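Local coordinates for protein succinylglutamate desuccinylase (Chromobacterium violaceum, PDB 1YW4) that probably hydrolyses N-succinyl-L-glutamate to succinate and glutamate with one zinc ion per subunit, the last step of arginine breakdown by the AST pathway, at residues Tyr163-His167 against Ser199-Gln204; Leu108-His113 against Ala125-Glu129; Asp47-Leu51 against Phe135-Ala139; Tyr100-Met105 against His116-Glu121. All blocks are in the same frame, centred on the assembly; numbering follows the deposited sequence.

Contact 1. Residues Tyr163-His167 against Ser199-Gln204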
loop_
_atom_site.group_PDB
_atom_site.type_symbol
_atom_site.label_atom_id
_atom_site.label_comp_id
_atom_site.label_asym_id
_atom_site.label_seq_id
_atom_site.Cartn_x
_atom_site.Cartn_y
_atom_site.Cartn_z
ATOM N N TYR A 163 -11.045 -9.518 5.131
ATOM C CA TYR A 163 -10.001 -10.342 5.737
ATOM C C TYR A 163 -9.581 -9.675 7.042
ATOM O O TYR A 163 -9.023 -8.577 7.042
ATOM C CB TYR A 163 -8.803 -10.446 4.784
ATOM C CG TYR A 163 -7.992 -11.728 4.886
ATOM C CD1 TYR A 163 -7.509 -12.352 3.734
ATOM C CD2 TYR A 163 -7.684 -12.305 6.123
ATOM C CE1 TYR A 163 -6.742 -13.515 3.802
ATOM C CE2 TYR A 163 -6.912 -13.473 6.203
ATOM C CZ TYR A 163 -6.448 -14.070 5.038
ATOM O OH TYR A 163 -5.693 -15.216 5.097
ATOM N N PRO A 164 -9.851 -10.333 8.177
ATOM C CA PRO A 164 -9.499 -9.796 9.494
ATOM C C PRO A 164 -8.030 -9.425 9.651
ATOM O O PRO A 164 -7.156 -9.965 8.963
ATOM C CB PRO A 164 -9.927 -10.913 10.449
ATOM C CG PRO A 164 -9.801 -12.147 9.610
ATOM C CD PRO A 164 -10.391 -11.694 8.300
ATOM N N PHE A 165 -7.767 -8.491 10.558
ATOM C CA PHE A 165 -6.406 -8.048 10.829
ATOM C C PHE A 165 -5.578 -9.230 11.334
ATOM O O PHE A 165 -5.940 -9.876 12.318
ATOM C CB PHE A 165 -6.410 -6.938 11.885
ATOM C CG PHE A 165 -5.033 -6.441 12.251
ATOM C CD1 PHE A 165 -4.752 -6.039 13.556
ATOM C CD2 PHE A 165 -4.019 -6.378 11.296
ATOM C CE1 PHE A 165 -3.480 -5.584 13.911
ATOM C CE2 PHE A 165 -2.743 -5.923 11.637
ATOM C CZ PHE A 165 -2.474 -5.525 12.951
ATOM N N LEU A 166 -4.471 -9.513 10.653
ATOM C CA LEU A 166 -3.586 -10.612 11.036
ATOM C C LEU A 166 -2.344 -10.062 11.735
ATOM O O LEU A 166 -1.553 -9.337 11.127
ATOM C CB LEU A 166 -3.164 -11.405 9.794
ATOM C CG LEU A 166 -4.266 -12.083 8.976
ATOM C CD1 LEU A 166 -3.657 -12.735 7.747
ATOM C CD2 LEU A 166 -4.983 -13.121 9.827
ATOM N N HIS A 167 -2.172 -10.403 13.008
ATOM C CA HIS A 167 -1.012 -9.933 13.763
ATOM C C HIS A 167 0.235 -10.738 13.399
ATOM O O HIS A 167 1.020 -11.122 14.272
ATOM C CB HIS A 167 -1.261 -10.037 15.273
ATOM C CG HIS A 167 -2.454 -9.266 15.750
ATOM N ND1 HIS A 167 -2.500 -8.660 16.987
ATOM C CD2 HIS A 167 -3.653 -9.022 15.167
ATOM C CE1 HIS A 167 -3.675 -8.076 17.146
ATOM N NE2 HIS A 167 -4.393 -8.279 16.056
ATOM N N SER A 199 -15.443 -12.756 12.676
ATOM C CA SER A 199 -14.326 -13.290 11.898
ATOM C C SER A 199 -12.963 -12.886 12.480
ATOM O O SER A 199 -11.977 -13.608 12.330
ATOM C CB SER A 199 -14.421 -12.867 10.423
ATOM O OG SER A 199 -14.239 -11.478 10.261
ATOM N N TYR A 200 -12.895 -11.730 13.132
ATOM C CA TYR A 200 -11.637 -11.319 13.738
ATOM C C TYR A 200 -11.394 -12.226 14.949
ATOM O O TYR A 200 -10.297 -12.758 15.126
ATOM C CB TYR A 200 -11.695 -9.863 14.205
ATOM C CG TYR A 200 -10.433 -9.450 14.924
ATOM C CD1 TYR A 200 -9.228 -9.355 14.239
ATOM C CD2 TYR A 200 -10.432 -9.224 16.299
ATOM C CE1 TYR A 200 -8.051 -9.053 14.901
ATOM C CE2 TYR A 200 -9.263 -8.920 16.975
ATOM C CZ TYR A 200 -8.075 -8.837 16.268
ATOM O OH TYR A 200 -6.905 -8.544 16.918
ATOM N N PHE A 201 -12.429 -12.401 15.772
ATOM C CA PHE A 201 -12.325 -13.242 16.966
ATOM C C PHE A 201 -11.800 -14.637 16.651
ATOM O O PHE A 201 -10.852 -15.104 17.286
ATOM C CB PHE A 201 -13.683 -13.377 17.673
ATOM C CG PHE A 201 -13.672 -14.382 18.799
ATOM C CD1 PHE A 201 -13.036 -14.089 20.009
ATOM C CD2 PHE A 201 -14.216 -15.654 18.620
ATOM C CE1 PHE A 201 -12.934 -15.050 21.019
ATOM C CE2 PHE A 201 -14.120 -16.623 19.624
ATOM C CZ PHE A 201 -13.476 -16.321 20.824
ATOM N N THR A 202 -12.402 -15.311 15.674
ATOM C CA THR A 202 -11.955 -16.667 15.347
ATOM C C THR A 202 -10.557 -16.676 14.735
ATOM O O THR A 202 -9.731 -17.539 15.050
ATOM C CB THR A 202 -12.956 -17.397 14.409
ATOM O OG1 THR A 202 -13.180 -16.620 13.230
ATOM C CG2 THR A 202 -14.284 -17.622 15.129
ATOM N N SER A 203 -10.279 -15.702 13.879
ATOM C CA SER A 203 -8.960 -15.625 13.261
ATOM C C SER A 203 -7.857 -15.409 14.303
ATOM O O SER A 203 -6.820 -16.064 14.256
ATOM C CB SER A 203 -8.916 -14.489 12.238
ATOM O OG SER A 203 -7.610 -14.316 11.731
ATOM N N GLN A 204 -8.092 -14.503 15.247
ATOM C CA GLN A 204 -7.096 -14.192 16.261
ATOM C C GLN A 204 -7.088 -15.120 17.478
ATOM O O GLN A 204 -6.051 -15.680 17.835
ATOM C CB GLN A 204 -7.279 -12.749 16.733
ATOM C CG GLN A 204 -6.067 -12.163 17.447
ATOM C CD GLN A 204 -4.793 -12.266 16.620
ATOM O OE1 GLN A 204 -4.785 -11.949 15.429
ATOM N NE2 GLN A 204 -3.709 -12.704 17.253
HETATM O O HOH W 1 -6.256 -12.690 13.213
#
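The imidazole of His167 and the phenol of Tyr200 meet through a hydrogen bond of 2.7 Å between His167 NE2 and Tyr200 OH, in which either partner could give the proton. NE2 lies in the plane of the phenol at its edge, and the two rings meet rim to rim, their planes 35° apart. Tyr200 reaches this point because its CG is anti to the backbone N (chi1 176°), which swings the ring off the helix and along the loop. On the way its CE1 passes 3.4 Å from Phe165 O. Both imidazole faces have a neighbour, each toward the rim: Phe165 CE1 on one, Gln204 CD on the opposite.

In the fold, this is where the loop leaving strand 160-163 lies against helix 198-205, inside the zinc-dependent catalytic domain of the AspA/AstE family. Pro164 supplies apolar packing, its CG 3.6 Å from Ser203 CB while its CB packs on Tyr200 CA.

The chain of Gln204 is bent at chi2 (54°), turning its amide back over the imidazole and bringing OE1 to a water, 2.8 Å away. The same water donates to Phe165 O and accepts from Ser203 OG at 2.6 Å, so it ties the loop carbonyl to two helix side chains. Phe165 also packs on Thr302 of the second subunit.

Contact 2. Residues Leu108-His113 against Ala125-Glu129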
loop_
_atom_site.group_PDB
_atom_site.type_symbol
_atom_site.label_atom_id
_atom_site.label_comp_id
_atom_site.label_asym_id
_atom_site.label_seq_id
_atom_site.Cartn_x
_atom_site.Cartn_y
_atom_site.Cartn_z
ATOM N N LEU A 108 -19.951 -6.770 18.967
ATOM C CA LEU A 108 -19.825 -7.303 20.326
ATOM C C LEU A 108 -18.863 -8.478 20.510
ATOM O O LEU A 108 -18.747 -9.024 21.615
ATOM C CB LEU A 108 -21.201 -7.692 20.861
ATOM C CG LEU A 108 -22.156 -6.523 21.130
ATOM C CD1 LEU A 108 -23.519 -7.069 21.509
ATOM C CD2 LEU A 108 -21.596 -5.636 22.254
ATOM N N PHE A 109 -18.189 -8.877 19.436
ATOM C CA PHE A 109 -17.225 -9.963 19.521
ATOM C C PHE A 109 -15.849 -9.417 19.913
ATOM O O PHE A 109 -15.691 -8.214 20.146
ATOM C CB PHE A 109 -17.138 -10.722 18.189
ATOM C CG PHE A 109 -18.373 -11.522 17.865
ATOM C CD1 PHE A 109 -19.331 -11.026 16.978
ATOM C CD2 PHE A 109 -18.584 -12.771 18.462
ATOM C CE1 PHE A 109 -20.489 -11.758 16.685
ATOM C CE2 PHE A 109 -19.738 -13.515 18.183
ATOM C CZ PHE A 109 -20.694 -13.008 17.292
ATOM N N ASN A 110 -14.861 -10.306 19.978
ATOM C CA ASN A 110 -13.499 -9.942 20.372
ATOM C C ASN A 110 -13.521 -9.418 21.803
ATOM O O ASN A 110 -12.700 -8.587 22.188
ATOM C CB ASN A 110 -12.912 -8.888 19.421
ATOM C CG ASN A 110 -11.447 -8.579 19.711
ATOM O OD1 ASN A 110 -10.650 -9.481 19.961
ATOM N ND2 ASN A 110 -11.088 -7.299 19.665
ATOM N N GLY A 111 -14.484 -9.910 22.580
ATOM C CA GLY A 111 -14.606 -9.515 23.974
ATOM C C GLY A 111 -15.380 -8.237 24.240
ATOM O O GLY A 111 -15.627 -7.898 25.394
ATOM N N ALA A 112 -15.768 -7.531 23.183
ATOM C CA ALA A 112 -16.499 -6.280 23.322
ATOM C C ALA A 112 -17.841 -6.414 24.046
ATOM O O ALA A 112 -18.397 -5.419 24.530
ATOM C CB ALA A 112 -16.711 -5.647 21.949
ATOM N N HIS A 113 -18.361 -7.637 24.123
ATOM C CA HIS A 113 -19.631 -7.882 24.797
ATOM C C HIS A 113 -19.534 -7.524 26.287
ATOM O O HIS A 113 -20.536 -7.213 26.930
ATOM C CB HIS A 113 -20.045 -9.350 24.646
ATOM C CG HIS A 113 -18.961 -10.320 25.000
ATOM N ND1 HIS A 113 -18.132 -10.887 24.056
ATOM C CD2 HIS A 113 -18.546 -10.792 26.198
ATOM C CE1 HIS A 113 -17.251 -11.665 24.657
ATOM N NE2 HIS A 113 -17.480 -11.623 25.958
ATOM N N ALA A 125 -23.280 -13.241 22.219
ATOM C CA ALA A 125 -21.989 -13.114 21.568
ATOM C C ALA A 125 -20.919 -13.904 22.340
ATOM O O ALA A 125 -20.104 -14.610 21.735
ATOM C CB ALA A 125 -21.588 -11.627 21.477
ATOM N N ALA A 126 -20.912 -13.778 23.671
ATOM C CA ALA A 126 -19.930 -14.488 24.498
ATOM C C ALA A 126 -20.101 -16.001 24.392
ATOM O O ALA A 126 -19.126 -16.752 24.367
ATOM C CB ALA A 126 -20.050 -14.046 25.971
ATOM N N GLU A 127 -21.352 -16.440 24.312
ATOM C CA GLU A 127 -21.643 -17.862 24.182
ATOM C C GLU A 127 -21.106 -18.382 22.844
ATOM O O GLU A 127 -20.509 -19.460 22.776
ATOM C CB GLU A 127 -23.152 -18.088 24.278
ATOM C CG GLU A 127 -23.593 -19.520 24.018
ATOM C CD GLU A 127 -25.085 -19.696 24.175
ATOM O OE1 GLU A 127 -25.851 -19.142 23.364
ATOM O OE2 GLU A 127 -25.499 -20.390 25.116
ATOM N N LEU A 128 -21.311 -17.607 21.783
ATOM C CA LEU A 128 -20.852 -17.995 20.452
ATOM C C LEU A 128 -19.324 -18.042 20.373
ATOM O O LEU A 128 -18.758 -18.896 19.675
ATOM C CB LEU A 128 -21.417 -17.030 19.400
ATOM C CG LEU A 128 -22.951 -17.003 19.241
ATOM C CD1 LEU A 128 -23.315 -15.953 18.198
ATOM C CD2 LEU A 128 -23.491 -18.380 18.828
ATOM N N GLU A 129 -18.660 -17.115 21.062
ATOM C CA GLU A 129 -17.194 -17.083 21.092
ATOM C C GLU A 129 -16.700 -18.371 21.740
ATOM O O GLU A 129 -15.849 -19.080 21.208
ATOM C CB GLU A 129 -16.677 -15.895 21.930
ATOM C CG GLU A 129 -16.989 -14.507 21.378
ATOM C CD GLU A 129 -16.189 -13.406 22.064
ATOM O OE1 GLU A 129 -15.760 -13.613 23.218
ATOM O OE2 GLU A 129 -15.995 -12.331 21.458
#
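Glu129 comes off its helix toward the Phe109-Ala112 turn, its side chain running past that of Phe109 in the opposite direction. Its CG lies at the edge of the Phe109 ring, in plane and 3.7 Å from CD2, and the carboxylate is turned 31° from the ring. With CG anti to the carbonyl carbon (chi1 -65°) and the chain extended beyond it, OE2 reaches the turn and accepts from Gly111 N at 3.1 Å, using its syn lone pair, with an N-H...O angle of 162°.

The turn is type I', with Asn110 and Gly111 at its two corners, and a carboxylate from helix 120-137 accepts from its second corner residue. This joins the loop after helix 91-96 to that helix within the catalytic domain.

Ala125 CB sits over one face of the Phe109 ring, toward its rim, while Leu128 CD1 meets CZ near the ring plane at 4.0 Å. Phe109 also stacks on Phe198. Ala126 CB makes a CH-pi contact over one face of the His113 ring, 3.7 Å from the centroid, and Gly111 O lies over the other. His113 ND1 donates to Leu108 O at 3.1 Å, the acceptor lying somewhat out of the imidazole plane.

Contact 3. Residues Asp47-Leu51 against Phe135-Ala139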
loop_
_atom_site.group_PDB
_atom_site.type_symbol
_atom_site.label_atom_id
_atom_site.label_comp_id
_atom_site.label_asym_id
_atom_site.label_seq_id
_atom_site.Cartn_x
_atom_site.Cartn_y
_atom_site.Cartn_z
ATOM N N ASP A 47 -11.129 -31.681 8.233
ATOM C CA ASP A 47 -11.116 -30.221 8.270
ATOM C C ASP A 47 -12.313 -29.750 9.071
ATOM O O ASP A 47 -13.374 -30.365 9.026
ATOM C CB ASP A 47 -11.197 -29.626 6.865
ATOM C CG ASP A 47 -9.929 -29.847 6.060
ATOM O OD1 ASP A 47 -8.834 -29.791 6.659
ATOM O OD2 ASP A 47 -10.035 -30.061 4.833
ATOM N N SER A 48 -12.145 -28.648 9.793
ATOM C CA SER A 48 -13.220 -28.112 10.614
ATOM C C SER A 48 -13.776 -26.837 10.009
ATOM O O SER A 48 -13.042 -25.882 9.758
ATOM C CB SER A 48 -12.709 -27.851 12.025
ATOM O OG SER A 48 -12.349 -29.077 12.652
ATOM N N VAL A 49 -15.083 -26.824 9.784
ATOM C CA VAL A 49 -15.723 -25.673 9.175
ATOM C C VAL A 49 -16.775 -25.029 10.060
ATOM O O VAL A 49 -17.648 -25.706 10.581
ATOM C CB VAL A 49 -16.350 -26.074 7.818
ATOM C CG1 VAL A 49 -17.117 -24.908 7.218
ATOM C CG2 VAL A 49 -15.242 -26.516 6.859
ATOM N N LEU A 50 -16.661 -23.715 10.245
ATOM C CA LEU A 50 -17.623 -22.955 11.037
ATOM C C LEU A 50 -18.365 -22.019 10.093
ATOM O O LEU A 50 -17.750 -21.171 9.450
ATOM C CB LEU A 50 -16.912 -22.124 12.112
ATOM C CG LEU A 50 -17.798 -21.120 12.868
ATOM C CD1 LEU A 50 -18.963 -21.859 13.500
ATOM C CD2 LEU A 50 -16.988 -20.386 13.939
ATOM N N LEU A 51 -19.676 -22.194 9.980
ATOM C CA LEU A 51 -20.480 -21.317 9.143
ATOM C C LEU A 51 -21.444 -20.577 10.066
ATOM O O LEU A 51 -22.269 -21.188 10.748
ATOM C CB LEU A 51 -21.291 -22.107 8.116
ATOM C CG LEU A 51 -20.556 -23.047 7.141
ATOM C CD1 LEU A 51 -21.587 -23.682 6.202
ATOM C CD2 LEU A 51 -19.510 -22.283 6.345
ATOM N N PHE A 135 -14.895 -25.525 19.672
ATOM C CA PHE A 135 -14.997 -26.252 18.417
ATOM C C PHE A 135 -13.652 -26.327 17.708
ATOM O O PHE A 135 -13.225 -27.395 17.267
ATOM C CB PHE A 135 -15.991 -25.565 17.482
ATOM C CG PHE A 135 -16.099 -26.212 16.131
ATOM C CD1 PHE A 135 -16.682 -27.466 15.995
ATOM C CD2 PHE A 135 -15.665 -25.546 14.987
ATOM C CE1 PHE A 135 -16.841 -28.047 14.741
ATOM C CE2 PHE A 135 -15.817 -26.115 13.725
ATOM C CZ PHE A 135 -16.410 -27.371 13.604
ATOM N N PHE A 136 -12.988 -25.188 17.579
ATOM C CA PHE A 136 -11.718 -25.181 16.887
ATOM C C PHE A 136 -10.573 -25.785 17.682
ATOM O O PHE A 136 -9.589 -26.247 17.105
ATOM C CB PHE A 136 -11.359 -23.769 16.436
ATOM C CG PHE A 136 -12.105 -23.320 15.208
ATOM C CD1 PHE A 136 -12.080 -24.081 14.040
ATOM C CD2 PHE A 136 -12.804 -22.119 15.211
ATOM C CE1 PHE A 136 -12.737 -23.652 12.893
ATOM C CE2 PHE A 136 -13.461 -21.683 14.071
ATOM C CZ PHE A 136 -13.430 -22.448 12.910
ATOM N N ALA A 137 -10.699 -25.791 19.001
ATOM C CA ALA A 137 -9.653 -26.354 19.841
ATOM C C ALA A 137 -9.508 -27.850 19.544
ATOM O O ALA A 137 -8.425 -28.419 19.691
ATOM C CB ALA A 137 -9.993 -26.129 21.314
ATOM N N GLY A 138 -10.604 -28.473 19.118
ATOM C CA GLY A 138 -10.589 -29.892 18.807
ATOM C C GLY A 138 -10.176 -30.192 17.382
ATOM O O GLY A 138 -10.053 -31.352 16.988
ATOM N N ALA A 139 -9.948 -29.145 16.601
ATOM C CA ALA A 139 -9.558 -29.308 15.207
ATOM C C ALA A 139 -8.119 -29.801 15.054
ATOM O O ALA A 139 -7.211 -29.321 15.730
ATOM C CB ALA A 139 -9.734 -27.989 14.468
#
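Two neighbouring phenylalanines, Phe135 and Phe136, carry the apolar packing against the strand. Phe136 CZ lies 3.6 Å from Leu50 CB, and its CE2 touches Leu50 CD2, the two side chains crossing at about a right angle. Phe135 points its ring at the strand, its chi1 of 177° setting CG opposite the backbone N, and brings CE2 to 3.9 Å from Ser48 CB. Phe135 CD2 in turn sits over the centre of the Phe136 ring, so the two aromatics pack on each other as well as on the strand.

Contacts of carbon against oxygen form a second group. Ser48 O lies at the edge of the Phe136 ring, in plane and 3.9 Å from CE1. Val49 O is 3.7 Å from Phe135 CE2. Just beyond the helix, Ala139 CB comes to 3.4 Å from Ser48 OG.

No hydrogen bond links the two segments directly. A polar link runs through Arg83 of the adjoining strand: its NH2 bonds both Ser48 OG and Phe135 O, and it makes a cation-pi contact with the Phe135 ring. Strand 48-53 lies between 83-88 and 143-151 in the central sheet of the catalytic domain, and the end of helix 120-137 packs on its face. The chemistry is that of a buried helix-on-sheet interface, held directly by van der Waals contact, mostly apolar, with one arginine bridging polar groups of strand and helix.

Contact 4. Residues Tyr100-Met105 against His116-Glu121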
loop_
_atom_site.group_PDB
_atom_site.type_symbol
_atom_site.label_atom_id
_atom_site.label_comp_id
_atom_site.label_asym_id
_atom_site.label_seq_id
_atom_site.Cartn_x
_atom_site.Cartn_y
_atom_site.Cartn_z
ATOM N N TYR A 100 -30.657 -5.940 14.418
ATOM C CA TYR A 100 -30.366 -6.221 15.824
ATOM C C TYR A 100 -31.436 -5.599 16.709
ATOM O O TYR A 100 -32.178 -4.724 16.268
ATOM C CB TYR A 100 -28.981 -5.697 16.211
ATOM C CG TYR A 100 -28.750 -4.219 15.967
ATOM C CD1 TYR A 100 -29.309 -3.253 16.800
ATOM C CD2 TYR A 100 -27.953 -3.794 14.906
ATOM C CE1 TYR A 100 -29.073 -1.895 16.581
ATOM C CE2 TYR A 100 -27.710 -2.447 14.674
ATOM C CZ TYR A 100 -28.270 -1.502 15.516
ATOM O OH TYR A 100 -28.011 -0.165 15.305
ATOM N N GLY A 101 -31.520 -6.060 17.953
ATOM C CA GLY A 101 -32.517 -5.530 18.861
ATOM C C GLY A 101 -32.039 -4.336 19.668
ATOM O O GLY A 101 -32.690 -3.295 19.687
ATOM N N ASN A 102 -30.892 -4.480 20.321
ATOM C CA ASN A 102 -30.350 -3.414 21.151
ATOM C C ASN A 102 -28.999 -2.907 20.679
ATOM O O ASN A 102 -28.741 -1.707 20.703
ATOM C CB ASN A 102 -30.220 -3.911 22.591
ATOM C CG ASN A 102 -31.540 -4.346 23.172
ATOM O OD1 ASN A 102 -31.606 -5.311 23.938
ATOM N ND2 ASN A 102 -32.603 -3.635 22.818
ATOM N N TYR A 103 -28.147 -3.833 20.249
ATOM C CA TYR A 103 -26.799 -3.501 19.800
ATOM C C TYR A 103 -26.337 -4.458 18.691
ATOM O O TYR A 103 -26.640 -5.654 18.724
ATOM C CB TYR A 103 -25.862 -3.596 21.002
ATOM C CG TYR A 103 -24.603 -2.771 20.919
ATOM C CD1 TYR A 103 -23.486 -3.234 20.226
ATOM C CD2 TYR A 103 -24.508 -1.545 21.585
ATOM C CE1 TYR A 103 -22.297 -2.503 20.203
ATOM C CE2 TYR A 103 -23.325 -0.805 21.568
ATOM C CZ TYR A 103 -22.225 -1.295 20.879
ATOM O OH TYR A 103 -21.043 -0.597 20.896
ATOM N N ASP A 104 -25.612 -3.914 17.717
ATOM C CA ASP A 104 -25.076 -4.679 16.590
ATOM C C ASP A 104 -24.172 -5.791 17.133
ATOM O O ASP A 104 -23.097 -5.518 17.675
ATOM C CB ASP A 104 -24.264 -3.746 15.674
ATOM C CG ASP A 104 -23.801 -4.425 14.388
ATOM O OD1 ASP A 104 -23.497 -5.635 14.412
ATOM O OD2 ASP A 104 -23.715 -3.732 13.351
HETATM N N MSE A 105 -24.601 -7.040 16.984
HETATM C CA MSE A 105 -23.810 -8.152 17.487
HETATM C C MSE A 105 -22.435 -8.218 16.854
HETATM O O MSE A 105 -21.473 -8.623 17.508
HETATM C CB MSE A 105 -24.540 -9.480 17.281
HETATM C CG MSE A 105 -23.825 -10.680 17.909
HETATM SE SE MSE A 105 -24.948 -12.257 17.946
HETATM C CE MSE A 105 -26.117 -11.713 19.382
ATOM N N HIS A 116 -21.097 -4.265 27.554
ATOM C CA HIS A 116 -22.550 -4.164 27.668
ATOM C C HIS A 116 -23.159 -5.464 28.187
ATOM O O HIS A 116 -23.998 -6.070 27.525
ATOM C CB HIS A 116 -23.151 -3.816 26.302
ATOM C CG HIS A 116 -22.617 -2.547 25.714
ATOM N ND1 HIS A 116 -22.909 -1.305 26.235
ATOM C CD2 HIS A 116 -21.787 -2.329 24.666
ATOM C CE1 HIS A 116 -22.282 -0.376 25.535
ATOM N NE2 HIS A 116 -21.593 -0.971 24.577
ATOM N N PRO A 117 -22.767 -5.888 29.400
ATOM C CA PRO A 117 -23.278 -7.126 29.992
ATOM C C PRO A 117 -24.784 -7.148 30.206
ATOM O O PRO A 117 -25.380 -8.212 30.371
ATOM C CB PRO A 117 -22.497 -7.223 31.300
ATOM C CG PRO A 117 -22.364 -5.793 31.702
ATOM C CD PRO A 117 -21.995 -5.116 30.391
ATOM N N GLU A 118 -25.400 -5.973 30.189
ATOM C CA GLU A 118 -26.841 -5.869 30.390
ATOM C C GLU A 118 -27.624 -6.228 29.127
ATOM O O GLU A 118 -28.860 -6.246 29.143
ATOM C CB GLU A 118 -27.210 -4.446 30.824
ATOM C CG GLU A 118 -27.059 -3.384 29.732
ATOM C CD GLU A 118 -25.610 -3.062 29.396
ATOM O OE1 GLU A 118 -25.372 -2.426 28.349
ATOM O OE2 GLU A 118 -24.706 -3.429 30.174
ATOM N N LEU A 119 -26.914 -6.518 28.038
ATOM C CA LEU A 119 -27.578 -6.848 26.778
ATOM C C LEU A 119 -27.582 -8.332 26.437
ATOM O O LEU A 119 -26.553 -8.994 26.478
ATOM C CB LEU A 119 -26.942 -6.077 25.617
ATOM C CG LEU A 119 -26.916 -4.550 25.732
ATOM C CD1 LEU A 119 -26.136 -3.958 24.571
ATOM C CD2 LEU A 119 -28.336 -4.017 25.759
ATOM N N PRO A 120 -28.758 -8.869 26.092
ATOM C CA PRO A 120 -28.892 -10.283 25.733
ATOM C C PRO A 120 -27.991 -10.606 24.539
ATOM O O PRO A 120 -27.465 -11.716 24.429
ATOM C CB PRO A 120 -30.374 -10.412 25.403
ATOM C CG PRO A 120 -31.004 -9.374 26.299
ATOM C CD PRO A 120 -30.073 -8.206 26.128
ATOM N N GLU A 121 -27.804 -9.634 23.646
ATOM C CA GLU A 121 -26.943 -9.856 22.482
ATOM C C GLU A 121 -25.474 -9.990 22.886
ATOM O O GLU A 121 -24.667 -10.594 22.160
ATOM C CB GLU A 121 -27.149 -8.743 21.445
ATOM C CG GLU A 121 -28.313 -9.052 20.501
ATOM C CD GLU A 121 -29.008 -7.812 19.939
ATOM O OE1 GLU A 121 -29.550 -7.896 18.814
ATOM O OE2 GLU A 121 -29.034 -6.763 20.620
HETATM O O HOH W 2 -28.963 -7.145 23.234
HETATM O O HOH W 3 -31.608 -5.213 27.339
#
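His116 opens the second segment by setting its CD2 over one face of the Tyr103 ring, toward the rim, with NE2 3.5 Å from Tyr103 CE2. The planes are 39° apart, so the pair is oblique. A type I turn from His116 to Leu119 follows, and within it Glu118 OE1 accepts a weak hydrogen bond from His116 ND1.

Leu119, at the N-cap position of helix 120-137, divides its two methyls between two partners: CD1 packs on Tyr103 CB at 3.6 Å, and CD2 on Asn102 CB at 3.7 Å.

Glu121 ends the segment and grips the backbone of the 100-105 loop. Extended beyond CG (chi2 152°), its chain carries the carboxylate to three successive backbone amides. OE1 takes Gly101 N at 2.8 Å, on the syn side and 15° out of plane. OE2 uses its syn lone pair for Asn102 N at 3.0 Å and receives Tyr103 N from above the carboxylate plane at 3.1 Å. A water adds a bond to OE2 and accepts from Glu121 N. Asn90 ND2 bonds OE1. Met105, a selenomethionine, sets its CE 3.6 Å from Glu121 CG, against the aliphatic part of that side chain.

So many N-H donors around one buried carboxylate would be expected to stabilise its negative charge, and they tie down the backbone of residues 101-103, next to Asp104, whose OD1 bonds the zinc ligand His56.

All four contacts belong to the zinc-dependent catalytic domain, and three of them use helix 120-137: contact 4 its start, contact 2 its middle and contact 3 its end. Contacts 2 and 4, with centres 10 Å apart, interleave along the chain and touch where Leu108 meets Tyr103 and Leu128 meets Met105. Contact 3 spans both in sequence, its centre about 18 Å from contact 2 and 26 Å from contact 4. Contact 1 comes last, on helix 198-205, and touches contact 2 through Tyr200 and Phe201 and contact 3 through Thr202. Helix 120-137 thus links the strand in contact 3 to loops that run near the zinc ligands.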